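Local atomic coordinates of EccE5 (Mycobacterium xenopi RIVM700367, PDB entry 7B9F), a protein that is a component of the mycobacterial ESX-5 type VII secretion system and probably forms part of its inner-membrane translocon complex. Residues R108-V120 against H196-R208. Sequence-based numbering, arbitrary orientation.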
# COMPACT_ATOMS: atom_id res chain seq x y z
N ARG A 108 31.49 27.94 -1.47
CA ARG A 108 31.79 28.32 -2.84
C ARG A 108 31.18 27.29 -3.77
O ARG A 108 31.19 26.09 -3.48
CB ARG A 108 33.28 28.46 -3.11
CG ARG A 108 33.95 29.54 -2.29
CD ARG A 108 35.27 29.94 -2.90
NE ARG A 108 36.11 28.79 -3.19
CZ ARG A 108 37.41 28.86 -3.44
NH1 ARG A 108 38.10 27.76 -3.71
NH2 ARG A 108 38.02 30.03 -3.43
N GLU A 109 30.65 27.76 -4.89
CA GLU A 109 29.89 26.90 -5.78
C GLU A 109 30.39 27.07 -7.20
O GLU A 109 30.52 28.20 -7.69
CB GLU A 109 28.40 27.22 -5.68
CG GLU A 109 27.47 26.24 -6.38
CD GLU A 109 27.31 26.50 -7.86
OE1 GLU A 109 27.43 27.67 -8.27
OE2 GLU A 109 27.05 25.54 -8.61
N TYR A 110 30.68 25.95 -7.84
CA TYR A 110 30.98 25.92 -9.26
C TYR A 110 30.51 24.57 -9.78
O TYR A 110 31.29 23.61 -9.77
CB TYR A 110 32.48 26.12 -9.48
CG TYR A 110 32.94 26.15 -10.91
CD1 TYR A 110 32.74 27.27 -11.70
CD2 TYR A 110 33.61 25.07 -11.46
CE1 TYR A 110 33.18 27.30 -13.01
CE2 TYR A 110 34.04 25.08 -12.76
CZ TYR A 110 33.83 26.20 -13.53
OH TYR A 110 34.27 26.21 -14.84
N GLN A 111 29.25 24.50 -10.22
CA GLN A 111 28.50 23.25 -10.47
C GLN A 111 28.70 22.20 -9.37
O GLN A 111 28.70 20.99 -9.62
CB GLN A 111 28.76 22.70 -11.88
CG GLN A 111 30.13 22.11 -12.21
CD GLN A 111 30.07 21.12 -13.35
OE1 GLN A 111 29.12 21.11 -14.12
NE2 GLN A 111 31.09 20.28 -13.45
N GLY A 112 28.83 22.64 -8.13
CA GLY A 112 29.15 21.80 -6.99
C GLY A 112 29.81 22.62 -5.91
O GLY A 112 30.44 23.64 -6.17
N GLN A 113 29.67 22.17 -4.67
CA GLN A 113 30.01 23.00 -3.52
C GLN A 113 31.36 22.61 -2.92
O GLN A 113 31.73 21.44 -2.90
CB GLN A 113 28.96 22.94 -2.41
CG GLN A 113 27.67 23.66 -2.68
CD GLN A 113 26.86 22.98 -3.73
OE1 GLN A 113 26.47 21.83 -3.60
NE2 GLN A 113 26.57 23.72 -4.79
N LEU A 114 32.06 23.63 -2.42
CA LEU A 114 33.37 23.50 -1.79
C LEU A 114 33.32 24.23 -0.46
O LEU A 114 33.04 25.43 -0.44
CB LEU A 114 34.45 24.11 -2.69
CG LEU A 114 34.73 23.44 -4.04
CD1 LEU A 114 35.72 24.24 -4.88
CD2 LEU A 114 35.28 22.07 -3.77
N VAL A 115 33.60 23.53 0.63
CA VAL A 115 33.58 24.12 1.96
C VAL A 115 34.80 23.63 2.73
O VAL A 115 35.10 22.43 2.72
CB VAL A 115 32.30 23.77 2.74
CG1 VAL A 115 32.36 24.31 4.16
CG2 VAL A 115 31.10 24.32 2.06
N ALA A 116 35.47 24.54 3.43
CA ALA A 116 36.67 24.20 4.17
C ALA A 116 36.44 24.36 5.67
O ALA A 116 35.67 25.22 6.11
CB ALA A 116 37.85 25.08 3.75
N VAL A 117 37.09 23.49 6.44
CA VAL A 117 37.09 23.54 7.90
C VAL A 117 38.54 23.63 8.36
O VAL A 117 39.34 22.74 8.05
CB VAL A 117 36.42 22.31 8.52
CG1 VAL A 117 36.52 22.37 10.02
CG2 VAL A 117 35.00 22.20 8.07
N VAL A 118 38.87 24.66 9.10
CA VAL A 118 40.22 24.82 9.60
C VAL A 118 40.33 24.10 10.94
O VAL A 118 39.35 23.98 11.68
CB VAL A 118 40.57 26.32 9.72
CG1 VAL A 118 39.65 27.03 10.68
CG2 VAL A 118 42.04 26.54 10.08
N THR A 119 41.51 23.57 11.23
CA THR A 119 41.74 22.96 12.53
C THR A 119 43.17 23.21 12.96
O THR A 119 44.06 23.40 12.12
CB THR A 119 41.42 21.46 12.50
OG1 THR A 119 41.45 20.94 13.83
CG2 THR A 119 42.40 20.70 11.64
N VAL A 120 43.39 23.25 14.26
CA VAL A 120 44.71 23.52 14.80
C VAL A 120 45.41 22.22 15.19
O VAL A 120 45.22 21.69 16.28
CB VAL A 120 44.62 24.48 16.00
CG1 VAL A 120 46.01 24.81 16.53
CG2 VAL A 120 43.89 25.74 15.60
N HIS A 196 52.39 26.82 9.75
CA HIS A 196 51.80 25.54 9.41
C HIS A 196 50.30 25.62 9.62
O HIS A 196 49.85 25.98 10.71
CB HIS A 196 52.40 24.41 10.25
CG HIS A 196 51.86 23.05 9.91
ND1 HIS A 196 50.66 22.58 10.40
CD2 HIS A 196 52.37 22.06 9.13
CE1 HIS A 196 50.46 21.36 9.94
NE2 HIS A 196 51.47 21.02 9.17
N HIS A 197 49.55 25.25 8.60
CA HIS A 197 48.10 25.34 8.61
C HIS A 197 47.50 24.03 8.13
O HIS A 197 48.08 23.34 7.28
CB HIS A 197 47.62 26.48 7.73
CG HIS A 197 48.17 27.82 8.11
ND1 HIS A 197 48.49 28.78 7.18
CD2 HIS A 197 48.44 28.36 9.32
CE1 HIS A 197 48.94 29.85 7.81
NE2 HIS A 197 48.92 29.62 9.11
N THR A 198 46.33 23.70 8.65
CA THR A 198 45.67 22.46 8.31
C THR A 198 44.20 22.74 8.06
O THR A 198 43.55 23.40 8.87
CB THR A 198 45.84 21.43 9.43
OG1 THR A 198 47.22 21.07 9.54
CG2 THR A 198 45.04 20.18 9.13
N TRP A 199 43.68 22.23 6.95
CA TRP A 199 42.27 22.37 6.64
C TRP A 199 41.68 21.06 6.16
O TRP A 199 42.35 20.25 5.52
CB TRP A 199 42.01 23.43 5.57
CG TRP A 199 42.63 24.75 5.83
CD1 TRP A 199 42.13 25.74 6.61
CD2 TRP A 199 43.83 25.26 5.25
NE1 TRP A 199 42.97 26.83 6.59
CE2 TRP A 199 44.02 26.55 5.76
CE3 TRP A 199 44.78 24.73 4.37
CZ2 TRP A 199 45.11 27.34 5.41
CZ3 TRP A 199 45.86 25.51 4.03
CH2 TRP A 199 46.02 26.79 4.55
N LEU A 200 40.41 20.86 6.49
CA LEU A 200 39.57 19.84 5.90
C LEU A 200 38.62 20.52 4.93
O LEU A 200 37.86 21.41 5.33
CB LEU A 200 38.76 19.11 6.98
CG LEU A 200 39.33 17.96 7.80
CD1 LEU A 200 39.63 16.80 6.89
CD2 LEU A 200 40.55 18.36 8.61
N VAL A 201 38.63 20.11 3.67
CA VAL A 201 37.76 20.71 2.67
C VAL A 201 36.73 19.67 2.23
O VAL A 201 37.04 18.48 2.14
CB VAL A 201 38.53 21.29 1.47
CG1 VAL A 201 39.60 22.25 1.98
CG2 VAL A 201 39.13 20.24 0.59
N LEU A 202 35.50 20.12 2.04
CA LEU A 202 34.34 19.25 1.89
C LEU A 202 33.81 19.39 0.47
O LEU A 202 33.67 20.51 -0.02
CB LEU A 202 33.26 19.66 2.88
CG LEU A 202 33.54 19.51 4.38
CD1 LEU A 202 32.42 20.09 5.19
CD2 LEU A 202 33.82 18.12 4.79
N ARG A 203 33.51 18.28 -0.19
CA ARG A 203 32.87 18.32 -1.49
C ARG A 203 31.53 17.60 -1.47
O ARG A 203 31.42 16.50 -0.92
CB ARG A 203 33.76 17.73 -2.57
CG ARG A 203 34.94 18.59 -2.93
CD ARG A 203 35.69 18.06 -4.14
NE ARG A 203 36.77 18.95 -4.55
CZ ARG A 203 37.94 19.05 -3.94
NH1 ARG A 203 38.22 18.30 -2.88
NH2 ARG A 203 38.85 19.91 -4.39
N MET A 204 30.51 18.23 -2.06
CA MET A 204 29.19 17.61 -2.16
C MET A 204 28.57 17.95 -3.50
O MET A 204 28.66 19.09 -3.96
CB MET A 204 28.27 18.09 -1.03
CG MET A 204 26.90 17.42 -1.06
SD MET A 204 25.78 17.93 0.25
CE MET A 204 25.39 19.58 -0.29
N ASP A 205 27.91 16.96 -4.11
CA ASP A 205 27.11 17.17 -5.30
C ASP A 205 25.66 17.07 -4.88
O ASP A 205 25.26 16.03 -4.34
CB ASP A 205 27.44 16.13 -6.38
CG ASP A 205 26.52 16.18 -7.61
OD1 ASP A 205 25.68 17.10 -7.77
OD2 ASP A 205 26.64 15.26 -8.44
N PRO A 206 24.84 18.11 -5.08
CA PRO A 206 23.42 18.01 -4.72
C PRO A 206 22.68 16.94 -5.49
O PRO A 206 21.71 16.38 -4.97
CB PRO A 206 22.88 19.40 -5.06
CG PRO A 206 24.03 20.27 -4.97
CD PRO A 206 25.18 19.47 -5.50
N GLN A 207 23.11 16.64 -6.72
CA GLN A 207 22.39 15.67 -7.53
C GLN A 207 22.51 14.25 -6.99
O GLN A 207 21.69 13.40 -7.33
CB GLN A 207 22.89 15.72 -8.97
CG GLN A 207 22.67 17.07 -9.60
CD GLN A 207 21.22 17.48 -9.60
OE1 GLN A 207 20.35 16.67 -9.87
NE2 GLN A 207 20.96 18.74 -9.28
N ARG A 208 23.52 13.98 -6.17
CA ARG A 208 23.57 12.72 -5.45
C ARG A 208 22.77 12.76 -4.16
O ARG A 208 22.64 11.73 -3.49
CB ARG A 208 25.01 12.35 -5.13
CG ARG A 208 25.98 12.61 -6.26
CD ARG A 208 27.24 11.78 -6.10
NE ARG A 208 26.98 10.34 -5.99
CZ ARG A 208 26.56 9.56 -6.98
NH1 ARG A 208 26.36 8.27 -6.75
NH2 ARG A 208 26.38 10.04 -8.20
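Val-115 and Val-117 of strand 113-119 pair with Leu-202 and Leu-200 of strand 196-204, joining two central strands of an antiparallel sheet at 158° between their directions. Backbone bonds run in both directions: Val-115 N reaches Leu-202 O at 3.1 Å, in the carbonyl plane on a lone pair, and Leu-200 N gives to Val-117 O at 2.7 Å. The return bonds, Leu-202 N to Val-115 O and Val-117 N to Leu-200 O, have the right direction, but are modelled too short for their lengths to be trusted. At the Gln-113 end the bond from its N to Met-204 O is weak, at 3.3 Å.

Apolar packing differs between the two faces. On the face carrying Val-115, Val-117, Leu-200 and Leu-202, the valine and leucine CB atoms sit side by side, with helix 219-234 lying over Val-115 and Leu-202. On the other face Ala-116 CB meets Val-201 CG1 at 3.8 Å. There Val-118 CB lies at the edge of the Trp-199 indole, 3.5 Å from CD1; CG2, turned anti to the valine N, reaches CD1 and NE1. His-197 CB sits over the rim of one face of this indole, and helix 246-257 also packs against Trp-199.

Polar side chains mark the end near Gln-113. Its chain bends at chi2 (70°) and carries OE1 obliquely over to the Pro-206 ring, a contact without a hydrogen bond. Leu-114 CD2 lies alongside the extended Arg-203, 3.5 Å from NE, while the guanidinium is salt-bridged to Asp-161 on strand 159-166. Asp-205 OD1 accepts from Gln-207 N at 2.8 Å, an Asx turn that shapes the exit from the strand.

Main-chain bonds and aliphatic packing thus tie strand 113-119 to strand 196-204, which lies in the EccE translocon family region, and the charge of Arg-203 is probably balanced by Asp-161.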